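Local coordinates for Sts-2 protein (Mus musculus, PDB 3D4I) that carries an acid-dependent phosphatase activity in this histidine phosphatase (2H-phosphatase) domain, within a protein that counters CBL-mediated down-regulation of receptor tyrosine kinases, at the interface of chains A and B. Residues are numbered along the deposited sequence; one frame, centred on the assembly and turned at random. Chains: chain A/B, Sts-2 protein.

Contacts 1 and 2 are neighbouring parts of one two-fold symmetric homodimer interface, with the centres of their C-alpha atoms about 11 Å apart. Both involve the C-terminal tail of chain A as it reaches over to chain B, and they share A:Phe266 and the short helix 268-271. In contact 1 that helix docks against helix 203-208 and strands 236-242 and 247-251 of the partner. Contact 2 takes the preceding stretch of tail together with A:Trp271 at the end of the helix, where they pass the loop after helix 221-229 and the partner's own tail. Each contact has a twin with the chains exchanged, so the two subunits clasp each other reciprocally.

Contact 1: the interface of chains A and B. Residues chain A 266, 268-269; chain B 206, 210, 236-237, 250.
This is a homodimer interface in which A:Trp268, in the short C-terminal helix of one subunit, docks onto B:Cys237, B:Leu206 and B:Leu250 of the other, anchoring the end of the tail to its partner. Chain B hides 60 Å² of A:Trp268 here. Its CG lies anti to the backbone N (chi1 -175°), which swings the indole off the helix toward chain B. B:Cys237 comes up from one side of the ring near the pyrrole rim, with CB 3.4 Å from A:Trp268 CD1. The backbone O of B:Leu206 approaches from that same side, nearer NE1 and the benzo half. B:Leu250 crosses the indole at about a right angle and meets CD1 with its CD1 methyl, which also touches CG of A:Arg269 at 3.8 Å as the two side chains slide past each other in opposite directions.

A:Phe266 extends the apolar patch: its CE2 and CZ meet the CD2 methyl of B:Leu206, the two side chains coming from opposite directions. The backbone N of A:Trp268 sits 3.7 Å above one face of the phenyl ring, toward its rim.

Two waters bridge the chains. Water 2 links the A:Trp268 backbone N to B:Met236 O, tying the start of the helix to a strand. Water 1 lies in the indole plane, 3.1 Å from A:Trp268 NE1, with a nearly straight N-H (169° at the hydrogen), and passes the link on to the hydroxyl of B:Thr210. That hydroxyl is itself positioned by its own chain, B:Thr210 OG1 donating a 2.7 Å hydrogen bond to B:Leu206 O.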
# COMPACT_ATOMS: atom_id res chain seq x y z
N PHE A 266 12.63 -8.00 7.25
CA PHE A 266 12.52 -8.92 8.40
C PHE A 266 12.78 -10.40 8.08
O PHE A 266 12.15 -10.98 7.19
CB PHE A 266 11.13 -8.79 9.02
CG PHE A 266 10.86 -9.77 10.13
CD1 PHE A 266 11.44 -9.59 11.38
CD2 PHE A 266 9.99 -10.84 9.94
CE1 PHE A 266 11.16 -10.48 12.43
CE2 PHE A 266 9.71 -11.72 10.97
CZ PHE A 266 10.30 -11.55 12.21
N TRP A 268 13.02 -13.66 10.68
CA TRP A 268 12.93 -14.15 12.07
C TRP A 268 14.13 -15.00 12.51
O TRP A 268 14.69 -14.77 13.58
CB TRP A 268 11.65 -14.95 12.28
CG TRP A 268 11.39 -15.42 13.71
CD1 TRP A 268 11.25 -16.71 14.14
CD2 TRP A 268 11.24 -14.59 14.88
NE1 TRP A 268 11.01 -16.74 15.49
CE2 TRP A 268 11.00 -15.46 15.97
CE3 TRP A 268 11.29 -13.21 15.11
CZ2 TRP A 268 10.81 -14.98 17.27
CZ3 TRP A 268 11.09 -12.74 16.41
CH2 TRP A 268 10.85 -13.63 17.47
N ARG A 269 14.47 -16.00 11.70
CA ARG A 269 15.61 -16.87 11.98
C ARG A 269 16.89 -16.04 12.17
O ARG A 269 17.63 -16.25 13.13
CB ARG A 269 15.77 -17.91 10.88
CG ARG A 269 14.64 -18.93 10.81
CD ARG A 269 14.79 -19.88 9.62
NE ARG A 269 16.02 -20.67 9.69
CZ ARG A 269 17.12 -20.43 8.98
NH1 ARG A 269 17.17 -19.41 8.12
NH2 ARG A 269 18.19 -21.21 9.13
N LEU B 206 4.87 -14.72 17.12
CA LEU B 206 6.00 -15.28 16.38
C LEU B 206 6.95 -16.05 17.30
O LEU B 206 7.58 -17.02 16.87
CB LEU B 206 6.75 -14.20 15.58
CG LEU B 206 6.11 -13.98 14.20
CD1 LEU B 206 4.84 -13.12 14.33
CD2 LEU B 206 7.09 -13.37 13.18
N THR B 210 5.51 -20.40 18.47
CA THR B 210 6.46 -21.32 17.81
C THR B 210 7.35 -22.11 18.79
O THR B 210 7.60 -23.29 18.57
CB THR B 210 7.34 -20.62 16.77
OG1 THR B 210 8.11 -19.58 17.39
CG2 THR B 210 6.48 -20.04 15.66
N MET B 236 6.63 -12.87 9.32
CA MET B 236 6.33 -14.29 9.34
C MET B 236 7.43 -15.14 9.96
O MET B 236 8.61 -14.82 9.83
CB MET B 236 6.10 -14.81 7.93
CG MET B 236 4.83 -14.29 7.29
SD MET B 236 4.77 -14.84 5.60
CE MET B 236 3.19 -14.12 5.12
N CYS B 237 7.01 -16.21 10.62
CA CYS B 237 7.90 -17.31 10.99
C CYS B 237 7.17 -18.62 10.70
O CYS B 237 5.95 -18.78 10.94
CB CYS B 237 8.42 -17.21 12.40
SG CYS B 237 7.16 -17.41 13.52
N LEU B 250 12.21 -24.84 12.72
CA LEU B 250 12.11 -23.46 12.21
C LEU B 250 12.78 -23.39 10.85
O LEU B 250 13.94 -23.75 10.69
CB LEU B 250 12.83 -22.50 13.16
CG LEU B 250 12.16 -21.24 13.71
CD1 LEU B 250 13.23 -20.21 14.08
CD2 LEU B 250 11.19 -20.66 12.74
O HOH W 1 10.66 -19.08 17.53
O HOH W 2 10.89 -14.65 8.85

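Contact 2: the interface of chains A and B. Residues chain A 263-264, 266, 271; chain B 230, 232, 258-259.
B:Pro232 wedges against A:Phe266, A:Ser264 and A:Asn263, the chain A tail that leads to the C-terminal helix, in a mainly apolar part of the homodimer interface. The prolyl ring spreads its carbons along the tail. CG packs 3.4 Å from A:Phe266 CB, while CD lies over a face of the phenyl ring, 3.5 Å from A:Phe266 CG. This is the face opposite the one covered by the A:Trp268 backbone N, so the phenyl group is sandwiched between its own helix start and the partner's proline. On the other flank, B:Pro232 CB meets the hydroxyl of A:Ser264, with 3.5 Å to OG, and also the amide group of A:Asn263, whose side chain crosses the proline at about a right angle.

The aromatic contacts continue inside chain A. A:Phe266 turns its CE1 edge toward a face of A:Trp271, with CE1 3.7 Å above the indole plane and offset toward the rim, while A:Trp271 CZ3 lies in the plane of the phenyl ring at its edge. The two rings thus brace each other as they face chain B. There, the benzo edge of A:Trp271 meets the aliphatic base of B:Lys230: CB lies in the indole plane, 3.6 Å from A:Trp271 CZ2. The lysine chain bends at chi3 (-72°), bringing CE back alongside the same ring carbon.

Polar groups come together where the two tails pass. A:Asn263 reaches toward the backbone of B:Leu258 with CG anti to the backbone N (chi1 -175°). Its ND2 lies 2.6 Å from B:Leu258 O, but the N-H points away from that oxygen, so this short approach is doubtful and is not read as a hydrogen bond. Beside it, the CG2 methyl of B:Thr259 rests 3.7 Å from the backbone O of A:Asn263.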
# COMPACT_ATOMS: atom_id res chain seq x y z
N ASN A 263 7.55 -0.27 6.24
CA ASN A 263 7.61 -1.64 6.70
C ASN A 263 9.05 -2.10 6.58
O ASN A 263 9.62 -2.08 5.49
CB ASN A 263 6.67 -2.52 5.89
CG ASN A 263 6.61 -3.96 6.42
OD1 ASN A 263 5.54 -4.50 6.61
ND2 ASN A 263 7.75 -4.57 6.63
N SER A 264 9.64 -2.50 7.70
CA SER A 264 11.05 -2.89 7.71
C SER A 264 11.26 -4.26 7.10
O SER A 264 10.36 -5.11 7.16
CB SER A 264 11.58 -2.94 9.13
OG SER A 264 11.14 -4.18 9.71
N PHE A 266 12.63 -8.00 7.25
CA PHE A 266 12.52 -8.92 8.40
C PHE A 266 12.78 -10.40 8.08
O PHE A 266 12.15 -10.98 7.19
CB PHE A 266 11.13 -8.79 9.02
CG PHE A 266 10.86 -9.77 10.13
CD1 PHE A 266 11.44 -9.59 11.38
CD2 PHE A 266 9.99 -10.84 9.94
CE1 PHE A 266 11.16 -10.48 12.43
CE2 PHE A 266 9.71 -11.72 10.97
CZ PHE A 266 10.30 -11.55 12.21
N TRP A 271 16.87 -12.71 12.83
CA TRP A 271 16.55 -11.78 13.92
C TRP A 271 16.88 -12.38 15.30
O TRP A 271 17.45 -11.71 16.16
CB TRP A 271 15.05 -11.47 13.81
CG TRP A 271 14.46 -10.32 14.60
CD1 TRP A 271 14.00 -10.35 15.88
CD2 TRP A 271 14.13 -9.00 14.10
NE1 TRP A 271 13.48 -9.13 16.24
CE2 TRP A 271 13.54 -8.29 15.16
CE3 TRP A 271 14.32 -8.35 12.86
CZ2 TRP A 271 13.13 -6.95 15.03
CZ3 TRP A 271 13.90 -7.02 12.73
CH2 TRP A 271 13.32 -6.33 13.82
N LYS B 230 10.00 -5.10 17.56
CA LYS B 230 10.08 -4.53 16.19
C LYS B 230 9.81 -5.53 15.04
O LYS B 230 10.42 -5.42 13.95
CB LYS B 230 11.46 -3.90 15.94
CG LYS B 230 11.97 -2.92 16.96
CD LYS B 230 13.51 -2.95 17.02
CE LYS B 230 14.03 -4.24 17.68
NZ LYS B 230 15.39 -4.09 18.30
N PRO B 232 7.80 -6.38 11.96
CA PRO B 232 6.98 -5.53 11.07
C PRO B 232 5.62 -6.15 10.75
O PRO B 232 5.40 -7.33 10.99
CB PRO B 232 7.83 -5.46 9.79
CG PRO B 232 8.50 -6.79 9.74
CD PRO B 232 8.86 -7.08 11.21
N LEU B 258 8.62 -8.29 3.14
CA LEU B 258 8.02 -7.11 2.53
C LEU B 258 8.64 -5.88 3.18
O LEU B 258 8.56 -5.71 4.40
CB LEU B 258 6.50 -7.09 2.74
CG LEU B 258 5.81 -5.75 2.46
CD1 LEU B 258 5.96 -5.38 0.98
CD2 LEU B 258 4.35 -5.72 2.90
N THR B 259 9.28 -5.06 2.35
CA THR B 259 9.96 -3.85 2.77
C THR B 259 9.38 -2.69 1.93
O THR B 259 9.44 -2.75 0.69
CB THR B 259 11.49 -3.95 2.44
OG1 THR B 259 12.04 -5.16 3.01
CG2 THR B 259 12.25 -2.75 3.00